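Local coordinates for protein transcriptional regulator (Actinomyces oris, PDB 5V8C) that probably acts as an LCP-family phosphotransferase that attaches glycan chains to a cell wall-anchored surface protein, at residues A[2-7]-A[225-230]; A[8-13]-A[93-98]; A[21-26]-A[111-116]. All coordinates share one frame; numbering follows the deposited sequence.

Contact 1: residues A[2-7]-A[225-230]; sequences HRPARV and ITLDSG
Arg6 lays one face of its guanidinium over Leu227, whose CB stands 4.2 Å above the plane, offset toward the rim, while the carbonyl O of Ser229 lies at the edge, near that plane. The O of Asp228 approaches the same group obliquely. NH2 makes a weak hydrogen bond to each of these carbonyls, 3.4 Å to Asp228 O and 3.5 Å to Ser229 O. The chain is bent at chi2 (-56°) and chi3 (-72°), which place CD and NE; NE comes near Leu227 O and Asp228 O. Beneath the arginine the backbones pair as parallel strands, 5-7 with 226-228, and 5-7 is the outermost strand on this side of the mixed central sheet. Ala5 N bonds to Ile225 O, Leu227 N to Ala5 O at 2.9 Å, Val7 N to Leu227 O, and Ser229 N to Val7 O at 2.8 Å. On the face opposite Arg6 and Leu227, Ala5 CB lies 3.4 Å from Thr226 OG1, and the side chains of Val7 and Thr226 cross at about a right angle, Val7 CG2 to Thr226 CG2 3.9 Å. Pro4, just ahead of the strand, sets CG 4.0 Å from Leu227 CD1, and both side chains also touch Leu233 of helix 233-248. Ser229 OG bonds to Asp8 OD1, and Asp228 OD2 accepts a hydrogen bond from the N of Leu112 in strand 111-115.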
ATOM      1  N   HIS A   2       6.689 -16.117  17.240  1.00102.28           N
ATOM      2  CA  HIS A   2       6.356 -15.487  15.946  1.00101.23           C
ATOM      3  C   HIS A   2       7.513 -15.288  14.956  1.00100.57           C
ATOM      4  O   HIS A   2       8.419 -14.496  15.210  1.00 98.06           O
ATOM      5  CB  HIS A   2       5.654 -14.138  16.159  1.00102.29           C
ATOM      6  CG  HIS A   2       4.258 -14.255  16.673  1.00106.12           C
ATOM      7  ND1 HIS A   2       3.963 -14.036  18.006  1.00108.12           N
ATOM      8  CD2 HIS A   2       3.117 -14.567  16.017  1.00108.35           C
ATOM      9  CE1 HIS A   2       2.658 -14.228  18.122  1.00107.73           C
ATOM     10  NE2 HIS A   2       2.106 -14.547  16.952  1.00108.17           N
ATOM     11  N   ARG A   3       7.429 -15.958  13.797  1.00 96.55           N
ATOM     12  CA  ARG A   3       8.395 -15.837  12.699  1.00 96.01           C
ATOM     13  C   ARG A   3       7.658 -15.462  11.407  1.00 96.45           C
ATOM     14  O   ARG A   3       6.550 -15.944  11.190  1.00 95.65           O
ATOM     15  CB  ARG A   3       9.165 -17.155  12.489  1.00 97.73           C
ATOM     16  CG  ARG A   3      10.361 -17.350  13.417  1.00110.10           C
ATOM     17  CD  ARG A   3      11.039 -18.689  13.178  1.00122.04           C
ATOM     18  NE  ARG A   3      10.224 -19.811  13.654  1.00135.34           N
ATOM     19  CZ  ARG A   3      10.312 -21.055  13.191  1.00152.30           C
ATOM     20  NH1 ARG A   3      11.173 -21.352  12.226  1.00142.86           N
ATOM     21  NH2 ARG A   3       9.533 -22.009  13.683  1.00136.35           N
ATOM     22  N   PRO A   4       8.239 -14.634  10.517  1.00 91.54           N
ATOM     23  CA  PRO A   4       7.523 -14.292   9.281  1.00 90.58           C
ATOM     24  C   PRO A   4       7.504 -15.433   8.277  1.00 92.87           C
ATOM     25  O   PRO A   4       8.429 -16.247   8.261  1.00 92.73           O
ATOM     26  CB  PRO A   4       8.316 -13.096   8.740  1.00 92.27           C
ATOM     27  CG  PRO A   4       9.702 -13.324   9.230  1.00 96.84           C
ATOM     28  CD  PRO A   4       9.544 -13.939  10.597  1.00 92.84           C
ATOM     29  N   ALA A   5       6.479 -15.462   7.406  1.00 87.95           N
ATOM     30  CA  ALA A   5       6.408 -16.435   6.318  1.00 87.58           C
ATOM     31  C   ALA A   5       7.436 -16.013   5.269  1.00 91.96           C
ATOM     32  O   ALA A   5       7.723 -14.818   5.127  1.00 91.45           O
ATOM     33  CB  ALA A   5       5.017 -16.447   5.708  1.00 88.22           C
ATOM     34  N   ARG A   6       8.053 -16.983   4.596  1.00 88.47           N
ATOM     35  CA  ARG A   6       9.081 -16.646   3.620  1.00 88.15           C
ATOM     36  C   ARG A   6       8.694 -17.005   2.189  1.00 93.76           C
ATOM     37  O   ARG A   6       7.989 -17.992   1.951  1.00 94.23           O
ATOM     38  CB  ARG A   6      10.449 -17.241   3.999  1.00 87.19           C
ATOM     39  CG  ARG A   6      10.853 -17.065   5.468  1.00 99.32           C
ATOM     40  CD  ARG A   6      10.865 -15.621   5.941  1.00105.85           C
ATOM     41  NE  ARG A   6      11.985 -14.868   5.382  1.00107.46           N
ATOM     42  CZ  ARG A   6      12.828 -14.148   6.109  1.00117.96           C
ATOM     43  NH1 ARG A   6      12.681 -14.069   7.427  1.00 97.22           N
ATOM     44  NH2 ARG A   6      13.829 -13.503   5.528  1.00108.18           N
ATOM     45  N   VAL A   7       9.122 -16.167   1.242  1.00 89.32           N
ATOM     46  CA  VAL A   7       8.878 -16.387  -0.173  1.00 89.05           C
ATOM     47  C   VAL A   7      10.153 -16.148  -0.952  1.00 94.17           C
ATOM     48  O   VAL A   7      10.841 -15.156  -0.726  1.00 93.33           O
ATOM     49  CB  VAL A   7       7.681 -15.587  -0.751  1.00 92.56           C
ATOM     50  CG1 VAL A   7       6.361 -16.287  -0.460  1.00 92.43           C
ATOM     51  CG2 VAL A   7       7.662 -14.147  -0.244  1.00 92.36           C
ATOM     52  N   ILE A 225       3.179 -11.273   8.831  1.00 80.31           N
ATOM     53  CA  ILE A 225       3.843 -10.693   7.670  1.00 80.29           C
ATOM     54  C   ILE A 225       4.532 -11.784   6.871  1.00 84.14           C
ATOM     55  O   ILE A 225       5.047 -12.751   7.439  1.00 85.38           O
ATOM     56  CB  ILE A 225       4.875  -9.629   8.184  1.00 84.32           C
ATOM     57  CG1 ILE A 225       4.238  -8.228   8.357  1.00 83.47           C
ATOM     58  CG2 ILE A 225       6.197  -9.548   7.382  1.00 86.23           C
ATOM     59  CD1 ILE A 225       3.352  -7.806   7.333  1.00 95.39           C
ATOM     60  N   THR A 226       4.596 -11.588   5.552  1.00 79.30           N
ATOM     61  CA  THR A 226       5.348 -12.444   4.654  1.00 79.88           C
ATOM     62  C   THR A 226       6.468 -11.580   4.065  1.00 81.20           C
ATOM     63  O   THR A 226       6.223 -10.444   3.664  1.00 78.35           O
ATOM     64  CB  THR A 226       4.420 -13.100   3.627  1.00 93.72           C
ATOM     65  OG1 THR A 226       3.375 -13.781   4.319  1.00 97.43           O
ATOM     66  CG2 THR A 226       5.146 -14.076   2.724  1.00 94.23           C
ATOM     67  N   LEU A 227       7.707 -12.090   4.109  1.00 79.32           N
ATOM     68  CA  LEU A 227       8.912 -11.423   3.620  1.00 79.72           C
ATOM     69  C   LEU A 227       9.579 -12.274   2.554  1.00 88.02           C
ATOM     70  O   LEU A 227       9.554 -13.506   2.654  1.00 89.49           O
ATOM     71  CB  LEU A 227       9.936 -11.252   4.762  1.00 79.49           C
ATOM     72  CG  LEU A 227       9.656 -10.226   5.847  1.00 82.74           C
ATOM     73  CD1 LEU A 227      10.765 -10.237   6.885  1.00 83.30           C
ATOM     74  CD2 LEU A 227       9.462  -8.823   5.265  1.00 83.86           C
ATOM     75  N   ASP A 228      10.281 -11.630   1.598  1.00 84.30           N
ATOM     76  CA  ASP A 228      11.073 -12.389   0.642  1.00 85.76           C
ATOM     77  C   ASP A 228      12.245 -13.015   1.403  1.00 89.00           C
ATOM     78  O   ASP A 228      12.578 -12.558   2.494  1.00 86.28           O
ATOM     79  CB  ASP A 228      11.551 -11.523  -0.537  1.00 88.11           C
ATOM     80  CG  ASP A 228      12.549 -10.459  -0.158  1.00103.92           C
ATOM     81  OD1 ASP A 228      13.770 -10.749  -0.185  1.00111.99           O
ATOM     82  OD2 ASP A 228      12.119  -9.333   0.147  1.00104.98           O
ATOM     83  N   SER A 229      12.839 -14.071   0.852  1.00 88.25           N
ATOM     84  CA  SER A 229      13.929 -14.803   1.494  1.00 89.32           C
ATOM     85  C   SER A 229      15.168 -13.957   1.762  1.00 93.75           C
ATOM     86  O   SER A 229      15.827 -14.173   2.774  1.00 93.34           O
ATOM     87  CB  SER A 229      14.291 -16.037   0.679  1.00 94.34           C
ATOM     88  OG  SER A 229      13.170 -16.893   0.522  1.00 99.77           O
ATOM     89  N   GLY A 230      15.438 -12.975   0.899  1.00 91.05           N
ATOM     90  CA  GLY A 230      16.622 -12.122   0.992  1.00 91.61           C
ATOM     91  C   GLY A 230      16.535 -10.925   1.916  1.00 97.01           C
ATOM     92  O   GLY A 230      17.542 -10.253   2.153  1.00 96.30           O
TER

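Contact 2: residues A[8-13]-A[93-98]; sequences DIAMPT and GPQNTV
Gln95 reaches from the first turn of helix 94-105 to the backbone of Ala10 and grips it with both ends of its amide. OE1 accepts a hydrogen bond from Ala10 N at 2.7 Å, with the donor in the plane of the side-chain carbonyl and on a lone pair. NE2 gives a hydrogen to Ala10 O at 3.0 Å; that oxygen lies close to the amide plane of Gln95, whereas NE2 is tilted 22° from the plane of the backbone carbonyl. CG is anti to the backbone N (chi1 -173°), and the bend at chi2 sets CD, which lies 3.7 Å from Ala10 N. Ile9 and Gln95 slide past each other in opposite directions, bringing OE1 to 3.4 Å from Ile9 CA. The tip of Ile9 continues to the proline that begins the helix: its CD1 sits 3.8 Å from Pro94 CG, the two side chains crossing at about a right angle. One helical turn on, Val98 meets Pro12 in a similar crossing, with its CG1 3.6 Å from Pro12 CD. The irregular residues 9-12 run along the first turn of the helix, where Gly93 is the N-cap residue, and Ile9 and Pro94 both rest on Leu112 of strand 111-115. An alanine in place of Gln95 would probably leave Ala10 N and O without these amide partners and let the loop shift more easily against the helix. The backbone N-H and C=O of Ala10 decide which end of the amide is nitrogen; NE2 also bonds to Asn99 OD1, a turn further along the helix. With both the N-H and the C=O of Ala10 engaged by a single neutral side chain, this surface contact ties an irregular loop to a helix without relying on charge.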
ATOM      1  N   ASP A   8      10.490 -17.071  -1.850  1.00 91.97           N
ATOM      2  CA  ASP A   8      11.663 -16.880  -2.682  1.00 92.18           C
ATOM      3  C   ASP A   8      11.266 -15.946  -3.821  1.00 94.23           C
ATOM      4  O   ASP A   8      10.307 -16.226  -4.543  1.00 94.33           O
ATOM      5  CB  ASP A   8      12.196 -18.226  -3.215  1.00 94.61           C
ATOM      6  CG  ASP A   8      12.637 -19.202  -2.135  1.00109.12           C
ATOM      7  OD1 ASP A   8      13.645 -18.914  -1.443  1.00109.55           O
ATOM      8  OD2 ASP A   8      12.013 -20.282  -2.023  1.00117.48           O
ATOM      9  N   ILE A   9      11.920 -14.783  -3.898  1.00 88.39           N
ATOM     10  CA  ILE A   9      11.683 -13.827  -4.967  1.00 87.42           C
ATOM     11  C   ILE A   9      13.005 -13.445  -5.592  1.00 89.12           C
ATOM     12  O   ILE A   9      13.958 -13.129  -4.876  1.00 87.88           O
ATOM     13  CB  ILE A   9      10.839 -12.592  -4.498  1.00 91.23           C
ATOM     14  CG1 ILE A   9       9.337 -12.848  -4.679  1.00 91.07           C
ATOM     15  CG2 ILE A   9      11.234 -11.285  -5.221  1.00 92.92           C
ATOM     16  CD1 ILE A   9       8.694 -13.279  -3.505  1.00 97.19           C
ATOM     17  N   ALA A  10      13.075 -13.512  -6.929  1.00 85.57           N
ATOM     18  CA  ALA A  10      14.240 -13.069  -7.684  1.00 84.80           C
ATOM     19  C   ALA A  10      14.052 -11.570  -7.879  1.00 89.01           C
ATOM     20  O   ALA A  10      13.204 -11.143  -8.673  1.00 91.00           O
ATOM     21  CB  ALA A  10      14.318 -13.789  -9.027  1.00 85.11           C
ATOM     22  N   MET A  11      14.795 -10.784  -7.082  1.00 83.15           N
ATOM     23  CA  MET A  11      14.718  -9.330  -7.121  0.60 82.50           C
ATOM     24  C   MET A  11      15.211  -8.788  -8.455  1.00 89.73           C
ATOM     25  O   MET A  11      16.139  -9.341  -9.039  1.00 90.83           O
ATOM     26  CB  MET A  11      15.471  -8.688  -5.945  0.60 84.11           C
ATOM     27  CG  MET A  11      14.749  -8.817  -4.610  0.60 86.67           C
ATOM     28  SD  MET A  11      13.063  -8.144  -4.595  0.60 89.43           S
ATOM     29  CE  MET A  11      12.617  -8.499  -2.978  0.60 85.94           C
ATOM     30  N   PRO A  12      14.561  -7.726  -9.011  1.00 88.41           N
ATOM     31  CA  PRO A  12      15.014  -7.205 -10.310  1.00 88.21           C
ATOM     32  C   PRO A  12      16.357  -6.494 -10.199  1.00 91.08           C
ATOM     33  O   PRO A  12      16.801  -6.175  -9.100  1.00 89.99           O
ATOM     34  CB  PRO A  12      13.906  -6.209 -10.709  1.00 89.97           C
ATOM     35  CG  PRO A  12      12.803  -6.410  -9.744  1.00 93.83           C
ATOM     36  CD  PRO A  12      13.428  -6.927  -8.499  1.00 89.52           C
ATOM     37  N   THR A  13      16.988  -6.228 -11.344  1.00 89.80           N
ATOM     38  CA  THR A  13      18.257  -5.500 -11.450  1.00 89.97           C
ATOM     39  C   THR A  13      18.022  -4.156 -12.140  1.00 95.13           C
ATOM     40  O   THR A  13      17.112  -4.037 -12.965  1.00 94.65           O
ATOM     41  CB  THR A  13      19.337  -6.350 -12.169  1.00 92.35           C
ATOM     42  OG1 THR A  13      18.861  -6.766 -13.459  1.00 92.94           O
ATOM     43  CG2 THR A  13      19.779  -7.570 -11.344  1.00 85.52           C
ATOM     44  N   GLY A  93       1.511 -14.971  -8.652  1.00 95.38           N
ATOM     45  CA  GLY A  93       2.497 -14.877  -7.581  1.00 94.24           C
ATOM     46  C   GLY A  93       3.149 -13.518  -7.428  1.00 95.44           C
ATOM     47  O   GLY A  93       3.198 -12.746  -8.387  1.00 94.19           O
ATOM     48  N   PRO A  94       3.708 -13.217  -6.228  1.00 91.32           N
ATOM     49  CA  PRO A  94       4.385 -11.921  -6.023  1.00 89.22           C
ATOM     50  C   PRO A  94       5.496 -11.654  -7.022  1.00 95.20           C
ATOM     51  O   PRO A  94       5.778 -10.496  -7.310  1.00 95.36           O
ATOM     52  CB  PRO A  94       4.959 -12.041  -4.610  1.00 89.93           C
ATOM     53  CG  PRO A  94       5.005 -13.518  -4.327  1.00 96.40           C
ATOM     54  CD  PRO A  94       3.779 -14.047  -5.011  1.00 92.84           C
ATOM     55  N   GLN A  95       6.119 -12.721  -7.552  1.00 93.46           N
ATOM     56  CA  GLN A  95       7.192 -12.614  -8.541  1.00 94.74           C
ATOM     57  C   GLN A  95       6.713 -11.866  -9.780  1.00 98.05           C
ATOM     58  O   GLN A  95       7.461 -11.070 -10.342  1.00 98.21           O
ATOM     59  CB  GLN A  95       7.737 -14.001  -8.917  1.00 98.20           C
ATOM     60  CG  GLN A  95       8.969 -13.948  -9.822  1.00107.75           C
ATOM     61  CD  GLN A  95      10.145 -13.266  -9.163  1.00116.74           C
ATOM     62  OE1 GLN A  95      10.753 -13.803  -8.240  1.00113.06           O
ATOM     63  NE2 GLN A  95      10.484 -12.064  -9.612  1.00102.16           N
ATOM     64  N   ASN A  96       5.452 -12.083 -10.169  1.00 93.63           N
ATOM     65  CA  ASN A  96       4.858 -11.420 -11.324  1.00 92.92           C
ATOM     66  C   ASN A  96       4.624  -9.939 -11.073  1.00 92.19           C
ATOM     67  O   ASN A  96       4.888  -9.137 -11.965  1.00 92.18           O
ATOM     68  CB  ASN A  96       3.576 -12.109 -11.758  1.00 92.92           C
ATOM     69  CG  ASN A  96       3.144 -11.697 -13.135  1.00105.44           C
ATOM     70  OD1 ASN A  96       3.951 -11.650 -14.075  1.00 99.40           O
ATOM     71  ND2 ASN A  96       1.881 -11.321 -13.265  1.00 89.59           N
ATOM     72  N   THR A  97       4.149  -9.577  -9.864  1.00 84.94           N
ATOM     73  CA  THR A  97       3.952  -8.179  -9.450  1.00 82.32           C
ATOM     74  C   THR A  97       5.301  -7.442  -9.397  1.00 83.89           C
ATOM     75  O   THR A  97       5.404  -6.333  -9.923  1.00 83.57           O
ATOM     76  CB  THR A  97       3.229  -8.104  -8.098  1.00 88.56           C
ATOM     77  OG1 THR A  97       2.051  -8.902  -8.159  1.00 93.85           O
ATOM     78  CG2 THR A  97       2.863  -6.682  -7.709  1.00 81.67           C
ATOM     79  N   VAL A  98       6.329  -8.071  -8.786  1.00 78.28           N
ATOM     80  CA  VAL A  98       7.689  -7.533  -8.698  1.00 79.49           C
ATOM     81  C   VAL A  98       8.239  -7.286 -10.128  1.00 89.32           C
ATOM     82  O   VAL A  98       8.759  -6.203 -10.414  1.00 91.11           O
ATOM     83  CB  VAL A  98       8.602  -8.460  -7.838  1.00 83.60           C
ATOM     84  CG1 VAL A  98      10.077  -8.232  -8.125  1.00 84.81           C
ATOM     85  CG2 VAL A  98       8.322  -8.283  -6.348  1.00 81.12           C
TER

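Contact 3: residues A[21-26]-A[111-116]; sequences ETWLIL and HLVTID
His111 of strand 111-115 lies over Trp23 of strand 23-28, and its side chain can be followed outward across the indole. CB comes first, over the centre of the six-membered ring, 3.5 Å from its centroid in a CH-pi contact. With CG anti to the carbonyl carbon (chi1 -57°), that atom is placed above the Trp23 CE2-CZ2 bond. CD2 passes beyond the indole rim beside CE2 and NE1, 3.5 Å from Trp23 NE1. The imidazole and the six-membered ring make an offset stack, their planes 30° apart. At the tip, NE2 gives a weak hydrogen bond to Glu21 OE1 at 3.5 Å, the carboxylate standing nearly perpendicular to the imidazole. Glu21 spans both rings, because its OE2 accepts a hydrogen bond from Trp23 NE1 at 2.8 Å, in the indole plane but from above the plane of the carboxylate. The carboxylate thereby helps hold the indole in its rotation. Val113 CG2 lies in the plane at another part of the indole edge, 3.5 Å from Trp23 CE3.

The backbones run parallel, with Leu24 N bonded to His111 O, Val113 N to Leu24 O, Leu26 N to Val113 O and Ile115 N to Leu26 O. On the sheet face away from the rings, Leu112 CD1 packs 3.8 Å from Leu24 CD2 and also meets Leu26 CD1. Helix 94-105 covers this face through Pro94, Thr97, Val98 and Leu101, while Leu236 and Leu239 of helix 233-248 pack on Trp23. Within the mixed central sheet, strand 23-28 bonds on its other side to strand 52-60, and strand 111-115 to strand 226-228.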
ATOM      1  N   GLU A  21      17.038   1.969  -1.899  1.00102.54           N
ATOM      2  CA  GLU A  21      16.222   0.984  -1.201  1.00 99.32           C
ATOM      3  C   GLU A  21      14.737   1.240  -1.489  1.00 96.65           C
ATOM      4  O   GLU A  21      14.227   2.332  -1.210  1.00 95.35           O
ATOM      5  CB  GLU A  21      16.516   1.003   0.304  1.00 99.93           C
ATOM      6  CG  GLU A  21      15.895  -0.157   1.059  1.00114.02           C
ATOM      7  CD  GLU A  21      16.412  -0.332   2.473  1.00141.82           C
ATOM      8  OE1 GLU A  21      17.528  -0.877   2.634  1.00143.40           O
ATOM      9  OE2 GLU A  21      15.695   0.062   3.420  1.00133.68           O
ATOM     10  N   THR A  22      14.069   0.271  -2.120  1.00 88.69           N
ATOM     11  CA  THR A  22      12.645   0.413  -2.401  1.00 85.91           C
ATOM     12  C   THR A  22      11.893  -0.868  -1.976  1.00 85.59           C
ATOM     13  O   THR A  22      12.121  -1.962  -2.505  1.00 85.26           O
ATOM     14  CB  THR A  22      12.352   0.928  -3.829  1.00 94.67           C
ATOM     15  OG1 THR A  22      11.063   0.488  -4.266  1.00 96.34           O
ATOM     16  CG2 THR A  22      13.423   0.569  -4.836  1.00 96.86           C
ATOM     17  N   TRP A  23      11.076  -0.713  -0.925  1.00 78.19           N
ATOM     18  CA  TRP A  23      10.244  -1.752  -0.330  1.00 75.81           C
ATOM     19  C   TRP A  23       8.910  -1.788  -1.050  1.00 76.53           C
ATOM     20  O   TRP A  23       8.333  -0.738  -1.347  1.00 74.28           O
ATOM     21  CB  TRP A  23      10.002  -1.444   1.163  1.00 73.49           C
ATOM     22  CG  TRP A  23      11.223  -1.579   2.022  1.00 75.51           C
ATOM     23  CD1 TRP A  23      12.307  -0.752   2.049  1.00 79.22           C
ATOM     24  CD2 TRP A  23      11.472  -2.600   2.998  1.00 75.54           C
ATOM     25  NE1 TRP A  23      13.225  -1.203   2.969  1.00 78.95           N
ATOM     26  CE2 TRP A  23      12.745  -2.344   3.559  1.00 79.83           C
ATOM     27  CE3 TRP A  23      10.740  -3.709   3.461  1.00 76.40           C
ATOM     28  CZ2 TRP A  23      13.300  -3.154   4.556  1.00 79.23           C
ATOM     29  CZ3 TRP A  23      11.327  -4.554   4.393  1.00 78.33           C
ATOM     30  CH2 TRP A  23      12.593  -4.275   4.927  1.00 79.68           C
ATOM     31  N   LEU A  24       8.432  -2.988  -1.361  1.00 71.96           N
ATOM     32  CA  LEU A  24       7.138  -3.138  -1.988  1.00 70.15           C
ATOM     33  C   LEU A  24       6.226  -3.743  -0.935  1.00 75.37           C
ATOM     34  O   LEU A  24       6.528  -4.816  -0.392  1.00 74.25           O
ATOM     35  CB  LEU A  24       7.223  -4.021  -3.244  1.00 70.89           C
ATOM     36  CG  LEU A  24       5.904  -4.320  -3.980  1.00 74.31           C
ATOM     37  CD1 LEU A  24       5.169  -3.034  -4.386  1.00 72.90           C
ATOM     38  CD2 LEU A  24       6.148  -5.200  -5.193  1.00 76.98           C
ATOM     39  N   ILE A  25       5.185  -2.994  -0.555  1.00 73.43           N
ATOM     40  CA  ILE A  25       4.217  -3.457   0.438  1.00 73.46           C
ATOM     41  C   ILE A  25       2.950  -3.835  -0.287  1.00 79.03           C
ATOM     42  O   ILE A  25       2.367  -2.998  -0.970  1.00 77.75           O
ATOM     43  CB  ILE A  25       3.961  -2.447   1.590  1.00 75.56           C
ATOM     44  CG1 ILE A  25       5.294  -2.017   2.268  1.00 77.19           C
ATOM     45  CG2 ILE A  25       2.965  -3.035   2.599  1.00 74.71           C
ATOM     46  CD1 ILE A  25       5.160  -1.352   3.650  1.00 87.58           C
ATOM     47  N   LEU A  26       2.557  -5.112  -0.187  1.00 78.16           N
ATOM     48  CA  LEU A  26       1.370  -5.608  -0.860  1.00 77.95           C
ATOM     49  C   LEU A  26       0.298  -6.107   0.101  1.00 81.59           C
ATOM     50  O   LEU A  26       0.535  -7.052   0.865  1.00 81.42           O
ATOM     51  CB  LEU A  26       1.726  -6.713  -1.863  1.00 79.72           C
ATOM     52  CG  LEU A  26       2.715  -6.384  -2.967  1.00 85.65           C
ATOM     53  CD1 LEU A  26       3.054  -7.636  -3.766  1.00 87.48           C
ATOM     54  CD2 LEU A  26       2.179  -5.311  -3.891  1.00 87.64           C
ATOM     55  N   HIS A 111      13.212  -4.900  -1.442  1.00 83.40           N
ATOM     56  CA  HIS A 111      12.643  -5.723  -0.375  1.00 81.81           C
ATOM     57  C   HIS A 111      11.143  -5.938  -0.593  1.00 85.05           C
ATOM     58  O   HIS A 111      10.503  -5.140  -1.277  1.00 85.19           O
ATOM     59  CB  HIS A 111      12.892  -5.069   0.991  1.00 81.32           C
ATOM     60  CG  HIS A 111      14.333  -4.819   1.289  1.00 86.04           C
ATOM     61  ND1 HIS A 111      15.188  -5.848   1.628  1.00 89.15           N
ATOM     62  CD2 HIS A 111      15.024  -3.657   1.293  1.00 88.45           C
ATOM     63  CE1 HIS A 111      16.364  -5.282   1.842  1.00 89.86           C
ATOM     64  NE2 HIS A 111      16.316  -3.965   1.643  1.00 89.68           N
ATOM     65  N   LEU A 112      10.575  -7.000  -0.008  1.00 79.37           N
ATOM     66  CA  LEU A 112       9.161  -7.291  -0.200  1.00 77.84           C
ATOM     67  C   LEU A 112       8.453  -7.686   1.089  1.00 81.56           C
ATOM     68  O   LEU A 112       8.886  -8.622   1.776  1.00 82.66           O
ATOM     69  CB  LEU A 112       8.932  -8.361  -1.293  1.00 78.81           C
ATOM     70  CG  LEU A 112       7.446  -8.749  -1.519  1.00 82.28           C
ATOM     71  CD1 LEU A 112       6.733  -7.767  -2.440  1.00 80.94           C
ATOM     72  CD2 LEU A 112       7.305 -10.162  -2.023  1.00 85.08           C
ATOM     73  N   VAL A 113       7.326  -6.992   1.376  1.00 74.37           N
ATOM     74  CA  VAL A 113       6.437  -7.260   2.505  1.00 72.81           C
ATOM     75  C   VAL A 113       5.035  -7.565   1.959  1.00 76.31           C
ATOM     76  O   VAL A 113       4.504  -6.806   1.140  1.00 75.30           O
ATOM     77  CB  VAL A 113       6.409  -6.116   3.558  1.00 75.04           C
ATOM     78  CG1 VAL A 113       5.704  -6.568   4.834  1.00 73.13           C
ATOM     79  CG2 VAL A 113       7.816  -5.626   3.878  1.00 75.86           C
ATOM     80  N   THR A 114       4.458  -8.686   2.401  1.00 73.32           N
ATOM     81  CA  THR A 114       3.131  -9.140   1.996  1.00 74.08           C
ATOM     82  C   THR A 114       2.259  -9.333   3.231  1.00 80.97           C
ATOM     83  O   THR A 114       2.702  -9.904   4.226  1.00 81.42           O
ATOM     84  CB  THR A 114       3.262 -10.377   1.100  1.00 84.12           C
ATOM     85  OG1 THR A 114       3.724  -9.944  -0.177  1.00 89.07           O
ATOM     86  CG2 THR A 114       1.966 -11.160   0.953  1.00 81.23           C
ATOM     87  N   ILE A 115       1.050  -8.778   3.196  1.00 79.40           N
ATOM     88  CA  ILE A 115       0.126  -8.830   4.324  1.00 79.79           C
ATOM     89  C   ILE A 115      -1.237  -9.253   3.800  1.00 82.48           C
ATOM     90  O   ILE A 115      -1.773  -8.616   2.890  1.00 80.36           O
ATOM     91  CB  ILE A 115       0.042  -7.454   5.076  1.00 82.51           C
ATOM     92  CG1 ILE A 115       1.400  -6.735   5.151  1.00 83.01           C
ATOM     93  CG2 ILE A 115      -0.555  -7.619   6.473  1.00 84.35           C
ATOM     94  CD1 ILE A 115       1.316  -5.264   5.243  1.00 94.65           C
ATOM     95  N   ASP A 116      -1.802 -10.313   4.377  1.00 80.31           N
ATOM     96  CA  ASP A 116      -3.133 -10.760   3.995  1.00 80.89           C
ATOM     97  C   ASP A 116      -4.223 -10.041   4.829  1.00 83.81           C
ATOM     98  O   ASP A 116      -3.892  -9.214   5.681  1.00 81.99           O
ATOM     99  CB  ASP A 116      -3.232 -12.299   4.033  1.00 84.72           C
ATOM    100  CG  ASP A 116      -3.129 -12.952   5.401  1.00 98.28           C
ATOM    101  OD1 ASP A 116      -3.867 -12.526   6.321  1.00 99.13           O
ATOM    102  OD2 ASP A 116      -2.456 -14.001   5.506  1.00106.84           O
TER

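Contact 3 is a buried strand pair inside the central sheet, with an aromatic stack and leucine packing on its two faces. Contact 1, only partly buried, lies two strands further out in the same sheet, where strand 226-228, bonded to strand 111-115, carries the outermost strand 5-7; there backbone bonds dominate, and the arginine adds weak ones. Contact 2, at the surface, pairs no strands and relies on one side-chain amide and small apolar crossings. Leu112, a strand residue of contact 3, is where all three contacts meet. Segment 8-13 directly continues segment 2-7 from sheet edge to helix.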